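Local atomic coordinates of glycosyl hydrolase, family 38 (Enterococcus faecalis, PDB entry 5KBP), a protein that probably hydrolyses alpha-mannosidic linkages in glycans as a metal-dependent glycoside hydrolase. Residues A302-K307 and I356-D362; D567-I573 and R752-G758; R19-Y25 and M368-F372. Numbering follows the deposited sequence.

Starting from the N terminus, the chain passes first through 19-25, which leads into helix 25-45 and is met again by 368-372, so contact 3 closes a very long loop between the N-terminal family 38 domain and the middle domain. Within that loop, contact 1 closes a shorter one, joining 302-307 to 356-362 through a mostly helical stretch of the middle domain. Contact 2 follows in series, bringing 752-758 back to 567-573 in the C-terminal beta domain. The three adjoin in space: Arg303 NE of contact 1 forms a 2.8 Å salt bridge with Glu571 OE1 of contact 2, while Val361 N probably hydrogen-bonds Trp21 O of contact 3 at 3.2 Å.

Contact 1 of 3, residues A302-K307 and I356-D362; sequences ARVYLK and ICGCSVD
Two long basic side chains, Arg303 just before helix 304-332 and Lys307 in its first turn, supply donors to carbonyls and a carboxylate of 356-362. Ala302 is extended, Arg303 takes a left-handed backbone conformation (49/71), and the helix begins next, with Leu306 N bonded to Arg303 O at 3.0 Å. The CA atoms of Ala302 and Gly358 lie 5.5 Å apart. Lys307 (chi1 m, chi2 p, then t, t) folds NZ back to Ala302 O (2.7 Å) and gives a hydrogen bond to Ile356 O at 2.8 Å and a weak one to Cys357 O at 3.1 Å; Thr299 O is a further acceptor. The Ile356 and Cys357 carbonyls lie at the C-terminal end of helix 353-356, and Gly358 (72/28) is the first residue to leave helical angles. A CB there would clash with Ala302 O. This is the helical part of the family 38 middle domain, and the loop leads into helix 362-393, with Val361 as N-cap. Arg303, an extended m-t-t chain, passes Gly358 O (3.6 Å from NE); NH2 makes a salt bridge to Asp362 OD1 at 2.8 Å, NH1 reaches Tyr305 OH at 2.8 Å, and NE pairs with Glu571. Asp362 OD2 accepts from Glu767 N. Leu306 CD1 packs 3.9 Å from Gly358 CA.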
loop_
_atom_site.group_PDB
_atom_site.type_symbol
_atom_site.label_atom_id
_atom_site.label_comp_id
_atom_site.label_asym_id
_atom_site.label_seq_id
_atom_site.Cartn_x
_atom_site.Cartn_y
_atom_site.Cartn_z
ATOM N N ALA A 302 -18.273 9.159 4.867
ATOM C CA ALA A 302 -17.387 8.298 5.638
ATOM C C ALA A 302 -15.977 8.344 5.065
ATOM O O ALA A 302 -15.785 8.186 3.856
ATOM C CB ALA A 302 -17.912 6.863 5.635
ATOM N N ARG A 303 -14.992 8.555 5.939
ATOM C CA ARG A 303 -13.581 8.638 5.563
ATOM C C ARG A 303 -13.386 9.588 4.377
ATOM O O ARG A 303 -13.088 9.185 3.253
ATOM C CB ARG A 303 -13.021 7.247 5.248
ATOM C CG ARG A 303 -13.135 6.246 6.387
ATOM C CD ARG A 303 -12.595 4.889 5.966
ATOM N NE ARG A 303 -12.726 3.877 7.010
ATOM C CZ ARG A 303 -11.743 3.505 7.824
ATOM N NH1 ARG A 303 -10.543 4.064 7.723
ATOM N NH2 ARG A 303 -11.958 2.569 8.739
ATOM N N VAL A 304 -13.562 10.878 4.673
ATOM C CA VAL A 304 -13.577 11.897 3.625
ATOM C C VAL A 304 -12.242 11.960 2.891
ATOM O O VAL A 304 -12.187 12.359 1.721
ATOM C CB VAL A 304 -13.964 13.264 4.227
ATOM C CG1 VAL A 304 -12.931 13.711 5.253
ATOM C CG2 VAL A 304 -14.143 14.309 3.133
ATOM N N TYR A 305 -11.151 11.558 3.551
ATOM C CA TYR A 305 -9.845 11.595 2.901
ATOM C C TYR A 305 -9.790 10.665 1.696
ATOM O O TYR A 305 -9.062 10.939 0.735
ATOM C CB TYR A 305 -8.744 11.244 3.903
ATOM C CG TYR A 305 -8.877 9.875 4.534
ATOM C CD1 TYR A 305 -9.600 9.697 5.707
ATOM C CD2 TYR A 305 -8.265 8.762 3.968
ATOM C CE1 TYR A 305 -9.719 8.450 6.292
ATOM C CE2 TYR A 305 -8.380 7.512 4.546
ATOM C CZ TYR A 305 -9.107 7.362 5.708
ATOM O OH TYR A 305 -9.223 6.119 6.287
ATOM N N LEU A 306 -10.546 9.565 1.728
ATOM C CA LEU A 306 -10.654 8.708 0.553
ATOM C C LEU A 306 -11.311 9.452 -0.602
ATOM O O LEU A 306 -10.847 9.385 -1.747
ATOM C CB LEU A 306 -11.449 7.446 0.894
ATOM C CG LEU A 306 -10.868 6.473 1.918
ATOM C CD1 LEU A 306 -11.876 5.382 2.230
ATOM C CD2 LEU A 306 -9.569 5.870 1.415
ATOM N N LYS A 307 -12.403 10.168 -0.318
ATOM C CA LYS A 307 -13.103 10.905 -1.364
ATOM C C LYS A 307 -12.252 12.052 -1.893
ATOM O O LYS A 307 -12.301 12.367 -3.088
ATOM C CB LYS A 307 -14.440 11.432 -0.837
ATOM C CG LYS A 307 -15.579 10.419 -0.843
ATOM C CD LYS A 307 -15.442 9.384 0.257
ATOM C CE LYS A 307 -16.690 8.525 0.344
ATOM N NZ LYS A 307 -16.556 7.465 1.379
ATOM N N ILE A 356 -14.601 2.460 -1.887
ATOM C CA ILE A 356 -14.722 3.911 -1.988
ATOM C C ILE A 356 -15.752 4.455 -1.004
ATOM O O ILE A 356 -15.647 5.605 -0.562
ATOM C CB ILE A 356 -15.044 4.315 -3.440
ATOM C CG1 ILE A 356 -14.989 5.836 -3.606
ATOM C CG2 ILE A 356 -16.397 3.761 -3.867
ATOM C CD1 ILE A 356 -13.630 6.435 -3.300
ATOM N N CYS A 357 -16.751 3.651 -0.628
ATOM C CA CYS A 357 -17.723 4.114 0.358
ATOM C C CYS A 357 -17.112 4.267 1.744
ATOM O O CYS A 357 -17.726 4.897 2.612
ATOM C CB CYS A 357 -18.916 3.161 0.431
ATOM S SG CYS A 357 -20.011 3.208 -1.007
ATOM N N GLY A 358 -15.925 3.710 1.971
ATOM C CA GLY A 358 -15.303 3.785 3.277
ATOM C C GLY A 358 -15.956 2.914 4.324
ATOM O O GLY A 358 -15.897 3.238 5.513
ATOM N N CYS A 359 -16.583 1.814 3.915
ATOM C CA CYS A 359 -17.290 0.918 4.823
ATOM C C CYS A 359 -16.583 -0.429 4.944
ATOM O O CYS A 359 -17.215 -1.486 4.934
ATOM C CB CYS A 359 -18.734 0.728 4.372
ATOM S SG CYS A 359 -18.916 0.116 2.683
ATOM N N SER A 360 -15.261 -0.401 5.059
ATOM C CA SER A 360 -14.444 -1.586 5.277
ATOM C C SER A 360 -13.664 -1.415 6.581
ATOM O O SER A 360 -13.829 -0.427 7.303
ATOM C CB SER A 360 -13.515 -1.826 4.085
ATOM O OG SER A 360 -14.255 -2.116 2.913
ATOM N N VAL A 361 -12.805 -2.387 6.882
ATOM C CA VAL A 361 -11.979 -2.322 8.082
ATOM C C VAL A 361 -10.734 -1.495 7.787
ATOM O O VAL A 361 -10.436 -1.199 6.624
ATOM C CB VAL A 361 -11.619 -3.729 8.591
ATOM C CG1 VAL A 361 -12.847 -4.405 9.182
ATOM C CG2 VAL A 361 -11.045 -4.567 7.464
ATOM N N ASP A 362 -10.000 -1.122 8.841
ATOM C CA ASP A 362 -8.909 -0.157 8.695
ATOM C C ASP A 362 -7.841 -0.644 7.724
ATOM O O ASP A 362 -7.284 0.150 6.958
ATOM C CB ASP A 362 -8.282 0.138 10.056
ATOM C CG ASP A 362 -9.234 0.840 10.998
ATOM O OD1 ASP A 362 -10.330 1.241 10.553
ATOM O OD2 ASP A 362 -8.879 1.002 12.182
#

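Contact 2 of 3, residues D567-I573 and R752-G758; sequences DIGNEYI and RCVGELG
One buried guanidinium, that of Arg752, gathers a carboxylate and backbone carbonyls from a tightly coiled loop. Arg752 lies on the strand 745-753 of the antiparallel sheet in the family 38 C-terminal domain, and the loop follows strand 555-566 of the same sheet. Arg752 NH2 makes a salt bridge to Asp567 OD2 (2.8 Å) and bonds Asn570 O (2.9 Å), with a weak bond to Ile573 O (3.2 Å); Arg752 NH1 also reaches Asn570 O at 3.1 Å. Within the loop, Asp567 OD1 forms an Asx turn with Gly569 N (3.1 Å); Asn570 OD1, on a p rotamer, takes both Tyr572 N (2.9 Å) and Ile573 N (2.7 Å), an Asx motif. CA atoms pair as Asn570-Glu756 (5.3 Å) and Glu571-Leu757 (5.2 Å). Val754 points into the loop, its CG2 3.5 Å from Asn570 C. Gly758 (105/-146) leaves room for the Asn570 amide. Glu571 N donates to Glu756 O at 3.2 Å, and Tyr572 CE2 packs 3.8 Å from Leu757 CD2.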
loop_
_atom_site.group_PDB
_atom_site.type_symbol
_atom_site.label_atom_id
_atom_site.label_comp_id
_atom_site.label_asym_id
_atom_site.label_seq_id
_atom_site.Cartn_x
_atom_site.Cartn_y
_atom_site.Cartn_z
ATOM N N ASP A 567 -22.400 11.666 16.425
ATOM C CA ASP A 567 -22.753 10.613 15.477
ATOM C C ASP A 567 -22.398 9.278 16.113
ATOM O O ASP A 567 -21.215 8.970 16.293
ATOM C CB ASP A 567 -22.036 10.800 14.143
ATOM C CG ASP A 567 -22.398 9.729 13.131
ATOM O OD1 ASP A 567 -23.411 9.029 13.336
ATOM O OD2 ASP A 567 -21.677 9.595 12.121
ATOM N N ILE A 568 -23.418 8.493 16.450
ATOM C CA ILE A 568 -23.215 7.187 17.064
ATOM C C ILE A 568 -23.681 6.107 16.098
ATOM O O ILE A 568 -24.198 5.062 16.513
ATOM C CB ILE A 568 -23.942 7.085 18.417
ATOM C CG1 ILE A 568 -25.427 7.417 18.258
ATOM C CG2 ILE A 568 -23.292 8.012 19.438
ATOM C CD1 ILE A 568 -26.221 7.268 19.536
ATOM N N GLY A 569 -23.501 6.350 14.802
ATOM C CA GLY A 569 -23.855 5.371 13.796
ATOM C C GLY A 569 -22.691 4.486 13.404
ATOM O O GLY A 569 -22.030 3.896 14.265
ATOM N N ASN A 570 -22.430 4.386 12.105
ATOM C CA ASN A 570 -21.339 3.568 11.591
ATOM C C ASN A 570 -20.859 4.175 10.277
ATOM O O ASN A 570 -21.265 5.277 9.896
ATOM C CB ASN A 570 -21.791 2.110 11.436
ATOM C CG ASN A 570 -23.111 1.982 10.698
ATOM O OD1 ASN A 570 -23.343 2.653 9.693
ATOM N ND2 ASN A 570 -23.989 1.124 11.203
ATOM N N GLU A 571 -19.989 3.444 9.575
ATOM C CA GLU A 571 -19.478 3.923 8.296
ATOM C C GLU A 571 -20.563 4.001 7.231
ATOM O O GLU A 571 -20.375 4.689 6.220
ATOM C CB GLU A 571 -18.336 3.026 7.818
ATOM C CG GLU A 571 -17.219 2.867 8.838
ATOM C CD GLU A 571 -16.014 2.132 8.285
ATOM O OE1 GLU A 571 -14.907 2.712 8.287
ATOM O OE2 GLU A 571 -16.174 0.978 7.839
ATOM N N TYR A 572 -21.692 3.323 7.433
ATOM C CA TYR A 572 -22.795 3.359 6.480
ATOM C C TYR A 572 -23.789 4.476 6.768
ATOM O O TYR A 572 -24.271 5.131 5.837
ATOM C CB TYR A 572 -23.545 2.024 6.483
ATOM C CG TYR A 572 -22.810 0.866 5.850
ATOM C CD1 TYR A 572 -22.914 0.615 4.489
ATOM C CD2 TYR A 572 -22.036 0.007 6.618
ATOM C CE1 TYR A 572 -22.254 -0.451 3.905
ATOM C CE2 TYR A 572 -21.372 -1.063 6.043
ATOM C CZ TYR A 572 -21.484 -1.287 4.686
ATOM O OH TYR A 572 -20.823 -2.350 4.111
ATOM N N ILE A 573 -24.118 4.698 8.039
ATOM C CA ILE A 573 -25.280 5.487 8.424
ATOM C C ILE A 573 -24.889 6.493 9.498
ATOM O O ILE A 573 -24.151 6.167 10.435
ATOM C CB ILE A 573 -26.426 4.579 8.925
ATOM C CG1 ILE A 573 -26.805 3.562 7.845
ATOM C CG2 ILE A 573 -27.638 5.407 9.330
ATOM C CD1 ILE A 573 -27.898 2.606 8.254
ATOM N N ARG A 752 -17.040 13.190 8.815
ATOM C CA ARG A 752 -17.905 12.400 9.685
ATOM C C ARG A 752 -17.082 11.268 10.277
ATOM O O ARG A 752 -16.447 10.510 9.537
ATOM C CB ARG A 752 -19.115 11.851 8.924
ATOM C CG ARG A 752 -20.168 11.218 9.816
ATOM C CD ARG A 752 -21.417 10.841 9.036
ATOM N NE ARG A 752 -21.192 9.701 8.152
ATOM C CZ ARG A 752 -21.371 8.435 8.514
ATOM N NH1 ARG A 752 -21.144 7.455 7.650
ATOM N NH2 ARG A 752 -21.775 8.150 9.743
ATOM N N CYS A 753 -17.099 11.152 11.602
ATOM C CA CYS A 753 -16.202 10.264 12.330
ATOM C C CYS A 753 -17.013 9.240 13.111
ATOM O O CYS A 753 -17.853 9.608 13.939
ATOM C CB CYS A 753 -15.303 11.069 13.270
ATOM S SG CYS A 753 -14.593 12.555 12.508
ATOM N N VAL A 754 -16.755 7.957 12.852
ATOM C CA VAL A 754 -17.413 6.854 13.539
ATOM C C VAL A 754 -16.352 5.839 13.947
ATOM O O VAL A 754 -15.184 5.943 13.574
ATOM C CB VAL A 754 -18.500 6.189 12.673
ATOM C CG1 VAL A 754 -19.693 7.121 12.523
ATOM C CG2 VAL A 754 -17.932 5.819 11.312
ATOM N N GLY A 755 -16.775 4.842 14.721
ATOM C CA GLY A 755 -15.831 3.892 15.280
ATOM C C GLY A 755 -16.018 2.444 14.871
ATOM O O GLY A 755 -15.202 1.590 15.232
ATOM N N GLU A 756 -17.078 2.145 14.122
ATOM C CA GLU A 756 -17.368 0.774 13.728
ATOM C C GLU A 756 -17.779 0.726 12.265
ATOM O O GLU A 756 -18.268 1.711 11.705
ATOM C CB GLU A 756 -18.479 0.154 14.587
ATOM C CG GLU A 756 -19.820 0.859 14.461
ATOM C CD GLU A 756 -20.969 0.022 14.982
ATOM O OE1 GLU A 756 -20.755 -1.178 15.254
ATOM O OE2 GLU A 756 -22.087 0.562 15.115
ATOM N N LEU A 757 -17.573 -0.443 11.651
ATOM C CA LEU A 757 -18.022 -0.656 10.279
ATOM C C LEU A 757 -19.542 -0.703 10.208
ATOM O O LEU A 757 -20.163 0.047 9.446
ATOM C CB LEU A 757 -17.406 -1.945 9.725
ATOM C CG LEU A 757 -17.651 -2.364 8.267
ATOM C CD1 LEU A 757 -16.488 -3.200 7.770
ATOM C CD2 LEU A 757 -18.955 -3.140 8.090
ATOM N N GLY A 758 -20.159 -1.582 10.996
ATOM C CA GLY A 758 -21.602 -1.723 11.017
ATOM C C GLY A 758 -22.098 -2.966 10.309
ATOM O O GLY A 758 -21.446 -4.015 10.344
#

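Contact 3 of 3, residues R19-Y25 and M368-F372; sequences REWYLPY and MMTRF
Arg371 gives up the most surface here, followed by Glu20 and then Arg19, and together they join the N-terminal family 38 domain to the helical part of the middle domain. Residues 19-24 are loop, with Pro24 as N-cap of helix 25-45, which Tyr25 begins; Arg371 sits on helix 362-393, whose local turn is marked by Phe372 N to Met368 O at 2.8 Å. The backbones stay well apart, the nearest CA atoms, those of Tyr25 and Met368, being 10.0 Å from each other, so side chains alone span the gap. Arg371 stretches out on an m-t-t rotamer toward the loop. Glu20, with an extended backbone (-153/133) and chi1 p, chi2 t, meets it end to end in a two-pronged salt bridge: Arg371 NH2 to Glu20 OE1 at 2.8 Å and Arg371 NH1 to Glu20 OE2 at 3.1 Å, the latter nearly linear at 170°. Both ends have second partners, Ser355 OG for Glu20 OE1 and Asn350 OD1 for Arg371 NH2. Arg19, with chi1 to chi3 all t, brings a like charge over one face of the Arg371 guanidinium, with Arg19 NH1 3.5 Å from Arg371 NH1, not a bond; Asp63 balances it through a salt bridge to Arg19 NE. On helix 362-393, Thr370 OG1 hydrogen-bonds Thr370 OG1 of the second subunit, which places the contact close to the dimer interface. Tyr25 turns a ring face toward Arg371, but with Arg371 CZ 5.7 Å from the ring centroid, any cation-pi attraction is weak. One turn back from Arg371, Met368 CG lies 4.0 Å from Glu20 OE1.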
loop_
_atom_site.group_PDB
_atom_site.type_symbol
_atom_site.label_atom_id
_atom_site.label_comp_id
_atom_site.label_asym_id
_atom_site.label_seq_id
_atom_site.Cartn_x
_atom_site.Cartn_y
_atom_site.Cartn_z
ATOM N N ARG A 19 -14.396 -7.342 -3.190
ATOM C CA ARG A 19 -12.955 -7.563 -3.279
ATOM C C ARG A 19 -12.274 -7.359 -1.930
ATOM O O ARG A 19 -11.324 -8.076 -1.589
ATOM C CB ARG A 19 -12.358 -6.634 -4.336
ATOM C CG ARG A 19 -10.961 -7.006 -4.793
ATOM C CD ARG A 19 -10.624 -6.301 -6.098
ATOM N NE ARG A 19 -9.276 -6.612 -6.563
ATOM C CZ ARG A 19 -8.200 -5.890 -6.268
ATOM N NH1 ARG A 19 -8.311 -4.811 -5.505
ATOM N NH2 ARG A 19 -7.013 -6.246 -6.738
ATOM N N GLU A 20 -12.747 -6.392 -1.149
ATOM C CA GLU A 20 -12.227 -6.151 0.189
ATOM C C GLU A 20 -13.331 -5.524 1.024
ATOM O O GLU A 20 -14.000 -4.592 0.568
ATOM C CB GLU A 20 -10.991 -5.245 0.149
ATOM C CG GLU A 20 -11.098 -4.097 -0.840
ATOM C CD GLU A 20 -9.777 -3.382 -1.047
ATOM O OE1 GLU A 20 -9.776 -2.292 -1.658
ATOM O OE2 GLU A 20 -8.738 -3.910 -0.598
ATOM N N TRP A 21 -13.522 -6.040 2.239
ATOM C CA TRP A 21 -14.606 -5.571 3.095
ATOM C C TRP A 21 -14.256 -5.718 4.572
ATOM O O TRP A 21 -13.461 -4.936 5.105
ATOM C CB TRP A 21 -15.897 -6.330 2.775
ATOM C CG TRP A 21 -17.125 -5.721 3.386
ATOM C CD1 TRP A 21 -17.229 -4.493 3.969
ATOM C CD2 TRP A 21 -18.424 -6.319 3.476
ATOM N NE1 TRP A 21 -18.512 -4.287 4.416
ATOM C CE2 TRP A 21 -19.265 -5.393 4.123
ATOM C CE3 TRP A 21 -18.957 -7.545 3.069
ATOM C CZ2 TRP A 21 -20.610 -5.658 4.375
ATOM C CZ3 TRP A 21 -20.291 -7.805 3.320
ATOM C CH2 TRP A 21 -21.102 -6.866 3.967
ATOM N N TYR A 22 -14.847 -6.709 5.243
ATOM C CA TYR A 22 -14.655 -6.876 6.680
ATOM C C TYR A 22 -13.358 -7.592 7.030
ATOM O O TYR A 22 -12.984 -7.620 8.207
ATOM C CB TYR A 22 -15.842 -7.628 7.293
ATOM C CG TYR A 22 -16.178 -8.942 6.622
ATOM C CD1 TYR A 22 -17.045 -8.988 5.538
ATOM C CD2 TYR A 22 -15.645 -10.139 7.084
ATOM C CE1 TYR A 22 -17.363 -10.186 4.925
ATOM C CE2 TYR A 22 -15.958 -11.344 6.474
ATOM C CZ TYR A 22 -16.817 -11.360 5.396
ATOM O OH TYR A 22 -17.135 -12.550 4.785
ATOM N N LEU A 23 -12.674 -8.168 6.053
ATOM C CA LEU A 23 -11.361 -8.756 6.236
ATOM C C LEU A 23 -10.313 -7.933 5.499
ATOM O O LEU A 23 -10.643 -7.161 4.591
ATOM C CB LEU A 23 -11.334 -10.200 5.717
ATOM C CG LEU A 23 -12.083 -11.262 6.521
ATOM C CD1 LEU A 23 -12.053 -12.597 5.793
ATOM C CD2 LEU A 23 -11.474 -11.388 7.907
ATOM N N PRO A 24 -9.038 -8.050 5.875
ATOM C CA PRO A 24 -7.981 -7.478 5.036
ATOM C C PRO A 24 -8.050 -8.066 3.634
ATOM O O PRO A 24 -8.566 -9.168 3.427
ATOM C CB PRO A 24 -6.692 -7.882 5.759
ATOM C CG PRO A 24 -7.105 -8.063 7.182
ATOM C CD PRO A 24 -8.503 -8.619 7.125
ATOM N N TYR A 25 -7.527 -7.308 2.665
ATOM C CA TYR A 25 -7.709 -7.657 1.257
ATOM C C TYR A 25 -7.253 -9.080 0.959
ATOM O O TYR A 25 -7.967 -9.851 0.308
ATOM C CB TYR A 25 -6.959 -6.672 0.361
ATOM C CG TYR A 25 -6.779 -7.205 -1.043
ATOM C CD1 TYR A 25 -7.858 -7.295 -1.910
ATOM C CD2 TYR A 25 -5.538 -7.639 -1.493
ATOM C CE1 TYR A 25 -7.708 -7.792 -3.191
ATOM C CE2 TYR A 25 -5.377 -8.139 -2.775
ATOM C CZ TYR A 25 -6.467 -8.213 -3.620
ATOM O OH TYR A 25 -6.319 -8.707 -4.897
ATOM N N MET A 368 -5.937 1.202 0.337
ATOM C CA MET A 368 -6.450 2.081 -0.709
ATOM C C MET A 368 -5.578 3.319 -0.867
ATOM O O MET A 368 -5.413 3.821 -1.985
ATOM C CB MET A 368 -7.891 2.494 -0.401
ATOM C CG MET A 368 -8.898 1.363 -0.440
ATOM S SD MET A 368 -10.564 1.955 -0.090
ATOM C CE MET A 368 -10.757 3.188 -1.376
ATOM N N MET A 369 -5.029 3.831 0.237
ATOM C CA MET A 369 -4.145 4.988 0.156
ATOM C C MET A 369 -2.908 4.681 -0.676
ATOM O O MET A 369 -2.428 5.539 -1.427
ATOM C CB MET A 369 -3.746 5.444 1.559
ATOM C CG MET A 369 -4.842 6.162 2.336
ATOM S SD MET A 369 -5.114 7.861 1.793
ATOM C CE MET A 369 -6.531 7.664 0.730
ATOM N N THR A 370 -2.380 3.460 -0.561
ATOM C CA THR A 370 -1.242 3.067 -1.386
ATOM C C THR A 370 -1.615 3.063 -2.862
ATOM O O THR A 370 -0.845 3.537 -3.707
ATOM C CB THR A 370 -0.728 1.691 -0.956
ATOM O OG1 THR A 370 -0.194 1.769 0.371
ATOM C CG2 THR A 370 0.358 1.200 -1.906
ATOM N N ARG A 371 -2.799 2.541 -3.192
ATOM C CA ARG A 371 -3.263 2.571 -4.575
ATOM C C ARG A 371 -3.443 4.002 -5.063
ATOM O O ARG A 371 -3.094 4.325 -6.204
ATOM C CB ARG A 371 -4.573 1.797 -4.710
ATOM C CG ARG A 371 -4.513 0.350 -4.244
ATOM C CD ARG A 371 -5.714 -0.422 -4.768
ATOM N NE ARG A 371 -5.798 -1.774 -4.223
ATOM C CZ ARG A 371 -6.614 -2.133 -3.238
ATOM N NH1 ARG A 371 -6.628 -3.387 -2.808
ATOM N NH2 ARG A 371 -7.420 -1.237 -2.683
ATOM N N PHE A 372 -3.993 4.872 -4.212
ATOM C CA PHE A 372 -4.156 6.275 -4.580
ATOM C C PHE A 372 -2.808 6.934 -4.844
ATOM O O PHE A 372 -2.640 7.651 -5.837
ATOM C CB PHE A 372 -4.913 7.019 -3.478
ATOM C CG PHE A 372 -6.408 6.922 -3.597
ATOM C CD1 PHE A 372 -7.034 7.142 -4.811
ATOM C CD2 PHE A 372 -7.187 6.610 -2.494
ATOM C CE1 PHE A 372 -8.408 7.055 -4.922
ATOM C CE2 PHE A 372 -8.560 6.522 -2.599
ATOM C CZ PHE A 372 -9.172 6.744 -3.815
#